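Local coordinates for DUF3863 domain-containing protein (Parabacteroides distasonis, PDB 3LM3) that is of unknown function but probably acts on carbohydrates as a glycoside hydrolase or deacetylase, at residues Tyr102-Val106 with Val320-Glu324. Residues are numbered along the deposited sequence.
Sequences YGDEV and VTFGE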
# COMPACT_ATOMS: atom_id res chain seq x y z
N TYR A 102 3.05 -18.24 14.91
CA TYR A 102 1.89 -17.43 14.55
C TYR A 102 1.44 -17.59 13.12
O TYR A 102 0.35 -17.13 12.75
CB TYR A 102 2.22 -15.91 14.75
CG TYR A 102 2.63 -15.53 16.13
CD1 TYR A 102 1.75 -15.57 17.18
CD2 TYR A 102 3.93 -15.14 16.38
CE1 TYR A 102 2.17 -15.20 18.46
CE2 TYR A 102 4.35 -14.77 17.63
CZ TYR A 102 3.47 -14.81 18.68
OH TYR A 102 3.87 -14.50 19.97
N GLY A 103 2.30 -18.16 12.28
CA GLY A 103 2.02 -18.19 10.85
C GLY A 103 2.30 -16.83 10.21
O GLY A 103 1.74 -16.49 9.15
N ASP A 104 3.19 -16.04 10.82
CA ASP A 104 3.64 -14.81 10.17
C ASP A 104 4.31 -15.20 8.84
O ASP A 104 4.87 -16.28 8.72
CB ASP A 104 4.63 -14.01 11.02
CG ASP A 104 4.01 -13.35 12.24
OD1 ASP A 104 2.76 -13.19 12.27
OD2 ASP A 104 4.82 -12.99 13.13
N GLU A 105 4.28 -14.28 7.89
CA GLU A 105 4.97 -14.41 6.61
C GLU A 105 6.37 -13.79 6.76
O GLU A 105 6.57 -12.84 7.51
CB GLU A 105 4.16 -13.68 5.53
CG GLU A 105 4.73 -13.62 4.15
CD GLU A 105 3.75 -13.10 3.14
OE1 GLU A 105 3.09 -12.08 3.39
OE2 GLU A 105 3.62 -13.72 2.05
N VAL A 106 7.33 -14.31 6.00
CA VAL A 106 8.69 -13.79 5.95
C VAL A 106 9.05 -13.57 4.50
O VAL A 106 9.02 -14.51 3.68
CB VAL A 106 9.67 -14.79 6.57
CG1 VAL A 106 11.13 -14.17 6.61
CG2 VAL A 106 9.21 -15.22 7.99
N VAL A 320 -4.18 -10.51 9.00
CA VAL A 320 -3.56 -11.58 8.20
C VAL A 320 -2.35 -11.03 7.45
O VAL A 320 -2.13 -9.82 7.38
CB VAL A 320 -4.58 -12.22 7.23
CG1 VAL A 320 -5.80 -12.74 8.01
CG2 VAL A 320 -5.02 -11.26 6.15
N THR A 321 -1.56 -11.94 6.90
CA THR A 321 -0.38 -11.54 6.16
C THR A 321 -0.77 -10.92 4.80
O THR A 321 -1.86 -11.17 4.28
CB THR A 321 0.60 -12.69 5.94
OG1 THR A 321 0.10 -13.54 4.90
CG2 THR A 321 0.84 -13.49 7.21
N PHE A 322 0.12 -10.09 4.24
CA PHE A 322 -0.10 -9.57 2.88
C PHE A 322 -0.35 -10.69 1.91
O PHE A 322 -1.27 -10.63 1.11
CB PHE A 322 1.09 -8.68 2.43
CG PHE A 322 0.95 -7.21 2.80
CD1 PHE A 322 1.27 -6.77 4.06
CD2 PHE A 322 0.49 -6.29 1.87
CE1 PHE A 322 1.16 -5.42 4.40
CE2 PHE A 322 0.37 -4.94 2.20
CZ PHE A 322 0.70 -4.51 3.47
N GLY A 323 0.50 -11.72 1.95
CA GLY A 323 0.37 -12.83 1.03
C GLY A 323 -0.94 -13.58 1.19
O GLY A 323 -1.58 -13.98 0.20
N GLU A 324 -1.38 -13.81 2.43
CA GLU A 324 -2.65 -14.55 2.67
C GLU A 324 -3.81 -13.76 2.10
O GLU A 324 -4.72 -14.31 1.47
CB GLU A 324 -2.93 -14.71 4.17
CG GLU A 324 -2.30 -15.80 4.87
CD GLU A 324 -2.90 -15.76 6.28
OE1 GLU A 324 -2.41 -14.97 7.09
OE2 GLU A 324 -3.96 -16.39 6.52
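A capping box opens the helix 322-332 here, and a buried glutamate from the start of strand 105-108 meets the first turn. Strands 105-108 and 318-320 lie in one parallel sheet without pairing directly. The sheet and its helices are consistent with the barrel-like fold of glycoside hydrolases and deacetylases. V320 leads into the helix; its side chain faces away from 102-106 and packs on F22 and T24 of strand 21-29. T321 is the N-cap. Its methyl CG2 lies 3.7 Å from G103 O and 3.6 Å from E105 N. The CA-to-CB bond of F322 points sideways; the ring leads away from 102-106 and packs on T24 and C26. F322 N donates to T73 OG1. T73 also hydrogen-bonds E105 OE1, so it bridges the two segments. G323 N donates to E105 OE1 at 3.0 Å. The E105 side chain is extended through chi1 and chi2 (both t), which carries its carboxylate to the helix start. Q145 N holds OE2. A CB on G323 would clash with that oxygen. E324 OE2 makes a salt bridge to R71. The box closes both ways: T321 N donates to E324 OE1 at 3.2 Å, and E324 N to T321 OG1 at 2.9 Å.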